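PDB 4JM1: BDI-0842-like domain-containing protein from Parabacteroides distasonis, which is of unknown function, a small alpha/beta protein whose fold resembles that of the alpha-lytic protease prodomain and whose natural precursor is probably a lipoprotein. Local coordinates for residues D3-I6 with D7-G11; Q43-E46 with E47-E51. All blocks are in the same frame, centred on the assembly; numbering follows the deposited sequence. Where two conformers were deposited one is given.

Interaction 1 (D3-I6 with D7-G11)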
loop_
_atom_site.group_PDB
_atom_site.type_symbol
_atom_site.label_atom_id
_atom_site.label_comp_id
_atom_site.label_asym_id
_atom_site.label_seq_id
_atom_site.Cartn_x
_atom_site.Cartn_y
_atom_site.Cartn_z
ATOM N N ASP A 3 -3.057 11.737 -1.200
ATOM C CA ASP A 3 -4.051 11.821 -0.109
ATOM C C ASP A 3 -5.476 11.512 -0.554
ATOM O O ASP A 3 -6.200 10.838 0.152
ATOM C CB ASP A 3 -4.056 13.195 0.579
ATOM C CG ASP A 3 -2.823 13.453 1.457
ATOM O OD1 ASP A 3 -1.986 12.549 1.675
ATOM O OD2 ASP A 3 -2.711 14.593 1.960
ATOM N N LYS A 4 -5.893 12.023 -1.705
ATOM C CA LYS A 4 -7.266 11.786 -2.138
ATOM C C LYS A 4 -7.505 10.316 -2.454
ATOM O O LYS A 4 -8.546 9.749 -2.077
ATOM C CB LYS A 4 -7.650 12.688 -3.306
ATOM C CG LYS A 4 -7.702 14.167 -2.786
ATOM C CD LYS A 4 -8.154 15.213 -3.744
ATOM C CE LYS A 4 -8.217 16.566 -2.981
ATOM N NZ LYS A 4 -8.567 17.706 -3.864
ATOM N N TYR A 5 -6.534 9.700 -3.115
ATOM C CA TYR A 5 -6.631 8.262 -3.390
ATOM C C TYR A 5 -6.653 7.434 -2.103
ATOM O O TYR A 5 -7.523 6.582 -1.930
ATOM C CB TYR A 5 -5.505 7.807 -4.336
ATOM C CG TYR A 5 -5.553 6.329 -4.643
ATOM C CD1 TYR A 5 -6.582 5.779 -5.387
ATOM C CD2 TYR A 5 -4.591 5.457 -4.136
ATOM C CE1 TYR A 5 -6.649 4.412 -5.629
ATOM C CE2 TYR A 5 -4.654 4.102 -4.392
ATOM C CZ TYR A 5 -5.689 3.572 -5.100
ATOM O OH TYR A 5 -5.753 2.230 -5.349
ATOM N N ILE A 6 -5.719 7.726 -1.198
ATOM C CA ILE A 6 -5.669 7.018 0.081
ATOM C C ILE A 6 -7.020 7.168 0.822
ATOM O O ILE A 6 -7.556 6.197 1.377
ATOM C CB ILE A 6 -4.495 7.535 0.948
ATOM C CG1 ILE A 6 -3.178 7.009 0.356
ATOM C CG2 ILE A 6 -4.640 7.074 2.428
ATOM C CD1 ILE A 6 -1.958 7.643 0.950
ATOM N N ASP A 7 -7.544 8.400 0.831
ATOM C CA ASP A 7 -8.818 8.633 1.526
ATOM C C ASP A 7 -10.020 7.952 0.880
ATOM O O ASP A 7 -11.069 7.802 1.513
ATOM C CB ASP A 7 -9.058 10.127 1.774
ATOM C CG ASP A 7 -8.045 10.756 2.727
ATOM O OD1 ASP A 7 -7.308 10.005 3.419
ATOM O OD2 ASP A 7 -7.996 12.020 2.773
ATOM N N THR A 8 -9.889 7.543 -0.377
ATOM C CA THR A 8 -10.931 6.789 -1.066
ATOM C C THR A 8 -10.831 5.284 -0.819
ATOM O O THR A 8 -11.850 4.615 -0.712
ATOM C CB THR A 8 -10.940 7.130 -2.545
ATOM O OG1 THR A 8 -11.217 8.526 -2.696
ATOM C CG2 THR A 8 -11.998 6.342 -3.324
ATOM N N ILE A 9 -9.622 4.752 -0.735
ATOM C CA ILE A 9 -9.469 3.314 -0.542
ATOM C C ILE A 9 -9.517 2.902 0.935
ATOM O O ILE A 9 -9.784 1.733 1.221
ATOM C CB ILE A 9 -8.182 2.743 -1.213
ATOM C CG1 ILE A 9 -6.896 3.303 -0.590
ATOM C CG2 ILE A 9 -8.180 3.008 -2.730
ATOM C CD1 ILE A 9 -5.618 2.548 -1.051
ATOM N N THR A 10 -9.221 3.840 1.857
ATOM C CA THR A 10 -9.163 3.505 3.280
ATOM C C THR A 10 -10.535 3.078 3.795
ATOM O O THR A 10 -11.515 3.807 3.706
ATOM C CB THR A 10 -8.583 4.681 4.099
ATOM O OG1 THR A 10 -7.214 4.881 3.691
ATOM C CG2 THR A 10 -8.616 4.384 5.592
ATOM N N GLY A 11 -10.577 1.872 4.363
ATOM C CA GLY A 11 -11.828 1.294 4.795
ATOM C C GLY A 11 -12.755 0.863 3.690
ATOM O O GLY A 11 -13.921 0.588 3.941
#
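Ile6 meets Thr10 at the C-terminal end of the short helix 3-9, where one carbonyl takes both donors of the threonine, N-H and hydroxyl. Thr10 OG1 donates to Ile6 O at 2.7 Å from well above the carbonyl plane, 43° out of it, while Thr10 N reaches the same oxygen at 2.9 Å, nearly in line with the C=O bond. The hydroxyl can do this because it stands beside the backbone N of its own residue (chi1 -65°), which turns it back over the last turn. Ile6 CG2 lies 3.6 Å from Thr10 OG1, a methyl flanking the hydroxyl. Thr10 is the first residue to leave helical backbone angles, and its two bonds to Ile6 O close the helix.

Two residues earlier, Thr8 acts in a similar way: its OG1 donates to Lys4 O at 3.0 Å, tilted from the carbonyl plane, alongside a weak bond from Thr8 N. The carbonyl of Tyr5 is likewise shared, by Thr8 N and Ile9 N. Asp7 N bonds Asp3 O at 2.9 Å, and the Asp7 carboxylate folds back beside that carbonyl, its CG 3.2 Å from Asp3 O, as a neighbour and not a hydrogen-bond partner.

The apolar side is carried by Tyr5 and Ile9. Ile9 CG2 sits over one face of the phenol ring in a CH-pi contact, 3.9 Å from the ring centroid and 28° off its normal, while Ile9 CD1 approaches Tyr5 CE2 at 3.8 Å. With CG anti to the backbone N, the Tyr5 ring runs along the helix beneath Ile9, carrying its hydroxyl to Glu47, with which it hydrogen-bonds. Through this side the helix packs against Phe44 and Ala48 of helix 38-50 and against Leu25 and Ile27 of strand 24-29.

Interaction 2 (Q43-E46 with E47-E51). With EDO (1,2-ethanediol), chain B; EDO (1,2-ethanediol), chain C.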
loop_
_atom_site.group_PDB
_atom_site.type_symbol
_atom_site.label_atom_id
_atom_site.label_comp_id
_atom_site.label_asym_id
_atom_site.label_seq_id
_atom_site.Cartn_x
_atom_site.Cartn_y
_atom_site.Cartn_z
ATOM N N GLN A 43 -2.349 -4.802 -8.719
ATOM C CA GLN A 43 -3.661 -4.199 -8.990
ATOM C C GLN A 43 -3.803 -2.819 -8.341
ATOM O O GLN A 43 -4.320 -1.885 -8.969
ATOM C CB GLN A 43 -4.792 -5.131 -8.543
ATOM C CG GLN A 43 -4.855 -6.439 -9.337
ATOM C CD GLN A 43 -5.407 -6.225 -10.715
ATOM O OE1 GLN A 43 -4.683 -6.180 -11.719
ATOM N NE2 GLN A 43 -6.709 -6.061 -10.772
ATOM N N PHE A 44 -3.359 -2.695 -7.098
ATOM C CA PHE A 44 -3.373 -1.415 -6.437
ATOM C C PHE A 44 -2.465 -0.395 -7.149
ATOM O O PHE A 44 -2.802 0.784 -7.276
ATOM C CB PHE A 44 -2.961 -1.535 -4.976
ATOM C CG PHE A 44 -4.107 -1.743 -4.026
ATOM C CD1 PHE A 44 -5.077 -0.762 -3.871
ATOM C CD2 PHE A 44 -4.168 -2.874 -3.228
ATOM C CE1 PHE A 44 -6.127 -0.924 -2.982
ATOM C CE2 PHE A 44 -5.212 -3.049 -2.315
ATOM C CZ PHE A 44 -6.196 -2.079 -2.198
ATOM N N LEU A 45 -1.284 -0.836 -7.589
ATOM C CA LEU A 45 -0.381 0.102 -8.282
ATOM C C LEU A 45 -1.028 0.630 -9.552
ATOM O O LEU A 45 -1.009 1.822 -9.827
ATOM C CB LEU A 45 0.963 -0.562 -8.580
ATOM C CG LEU A 45 2.044 0.277 -9.261
ATOM C CD1 LEU A 45 2.375 1.552 -8.474
ATOM C CD2 LEU A 45 3.296 -0.589 -9.529
ATOM N N GLU A 46 -1.632 -0.266 -10.321
ATOM C CA GLU A 46 -2.321 0.151 -11.541
ATOM C C GLU A 46 -3.471 1.117 -11.241
ATOM O O GLU A 46 -3.676 2.115 -11.955
ATOM C CB GLU A 46 -2.838 -1.090 -12.307
ATOM C CG GLU A 46 -3.577 -0.800 -13.624
ATOM C CD GLU A 46 -4.058 -2.072 -14.355
ATOM O OE1 GLU A 46 -3.431 -3.147 -14.180
ATOM O OE2 GLU A 46 -5.065 -1.989 -15.106
ATOM N N GLU A 47 -4.247 0.820 -10.212
ATOM C CA GLU A 47 -5.372 1.673 -9.862
ATOM C C GLU A 47 -4.923 3.043 -9.388
ATOM O O GLU A 47 -5.507 4.041 -9.783
ATOM C CB GLU A 47 -6.189 1.012 -8.783
ATOM C CG GLU A 47 -7.478 1.728 -8.465
ATOM C CD GLU A 47 -8.305 0.991 -7.404
ATOM O OE1 GLU A 47 -8.022 1.147 -6.177
ATOM O OE2 GLU A 47 -9.202 0.209 -7.832
ATOM N N ALA A 48 -3.895 3.097 -8.536
ATOM C CA ALA A 48 -3.371 4.364 -8.051
ATOM C C ALA A 48 -2.958 5.229 -9.273
ATOM O O ALA A 48 -3.273 6.399 -9.316
ATOM C CB ALA A 48 -2.176 4.136 -7.108
ATOM N N LYS A 49 -2.235 4.642 -10.225
ATOM C CA LYS A 49 -1.788 5.399 -11.377
ATOM C C LYS A 49 -2.982 5.831 -12.236
ATOM O O LYS A 49 -2.999 6.961 -12.767
ATOM C CB LYS A 49 -0.776 4.600 -12.181
ATOM C CG LYS A 49 0.613 4.547 -11.538
ATOM C CD LYS A 49 1.491 3.448 -12.145
ATOM C CE LYS A 49 1.408 3.393 -13.675
ATOM N NZ LYS A 49 1.892 2.074 -14.213
ATOM N N LYS A 50 -3.981 4.947 -12.366
ATOM C CA LYS A 50 -5.190 5.296 -13.132
ATOM C C LYS A 50 -5.921 6.500 -12.506
ATOM O O LYS A 50 -6.507 7.312 -13.220
ATOM C CB LYS A 50 -6.113 4.084 -13.262
ATOM C CG LYS A 50 -7.340 4.288 -14.170
ATOM C CD LYS A 50 -8.368 3.167 -14.019
ATOM C CE LYS A 50 -9.731 3.554 -14.630
ATOM N NZ LYS A 50 -10.380 4.702 -13.934
ATOM N N GLU A 51 -5.865 6.612 -11.185
ATOM C CA GLU A 51 -6.480 7.715 -10.458
ATOM C C GLU A 51 -5.543 8.911 -10.329
ATOM O O GLU A 51 -5.855 9.872 -9.616
ATOM C CB GLU A 51 -6.947 7.227 -9.074
ATOM C CG GLU A 51 -7.949 6.040 -9.053
ATOM C CD GLU A 51 -9.335 6.336 -9.605
ATOM O OE1 GLU A 51 -9.520 7.317 -10.346
ATOM O OE2 GLU A 51 -10.239 5.497 -9.354
HETATM C C1 EDO B . -10.720 4.224 -6.688
HETATM O O1 EDO B . -10.179 3.430 -7.755
HETATM C C2 EDO B . -10.319 3.641 -5.354
HETATM O O2 EDO B . -11.346 2.801 -4.840
HETATM C C1 EDO C . -7.465 -4.023 -5.501
HETATM O O1 EDO C . -8.651 -4.104 -4.690
HETATM C C2 EDO C . -7.420 -2.740 -6.303
HETATM O O2 EDO C . -8.657 -2.589 -7.027
#
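The C-terminal half of helix 38-50, the crossover helix of a beta-alpha-beta unit, brings Phe44 and Glu47 side by side, pointing the same way. The ring and carboxylate planes stand 89° apart, and Glu47 OE1 lies obliquely to the ring, 4.2 Å from Phe44 CD1. An extended chain, with CG anti to the backbone N (chi1 -173°), takes the Glu47 carboxylate out to its partners: OE1 hydrogen-bonds the hydroxyl of Tyr5 on helix 3-9, and OE2 accepts a 3.0 Å bond from O2 of the chain C ethanediol. Carbon C1 of that diol lies 3.9 Å above the Phe44 ring, over its centre. The chain B diol, whose O1 donates to Glu51 OE2 at 2.6 Å, also borders Glu47; both diols probably come from the crystallisation liquor. Regular backbone bonds carry the turns, such as the nearly straight one from Ala48 N to Phe44 O (2.9 Å, 168° at the hydrogen). An alanine in place of Phe44 would remove the ring and would probably leave a gap beside Tyr5 and the Glu47 carboxylate. Phe44 packs on Ile27 of strand 24-29 and on Val59 and Ile61 of strand 58-63, Leu45 reaches Val59, and Ala48 lies against Leu25 of strand 24-29 and Tyr5 of helix 3-9.

Interactions 1 and 2 each lie within one helix, and each helix shows a buried side to the sheet and an exposed side to solvent. The two meet where Tyr5 OH lies 2.6 Å from Glu47 OE1, probably as a hydrogen bond, with Phe44 CD1 3.4 Å from the same hydroxyl and Ala48 CB 3.7 Å from Tyr5 CE2. These side chains, not the intrahelical bonds, join helices 3-9 and 38-50 over strand 24-29. Their chemistry differs: the short helix ends in threonine hydroxyls that share carbonyls with backbone donors, whereas the longer one keeps a plain helical pattern, and the carboxylates of Glu47 and Glu51 take up ethanediol.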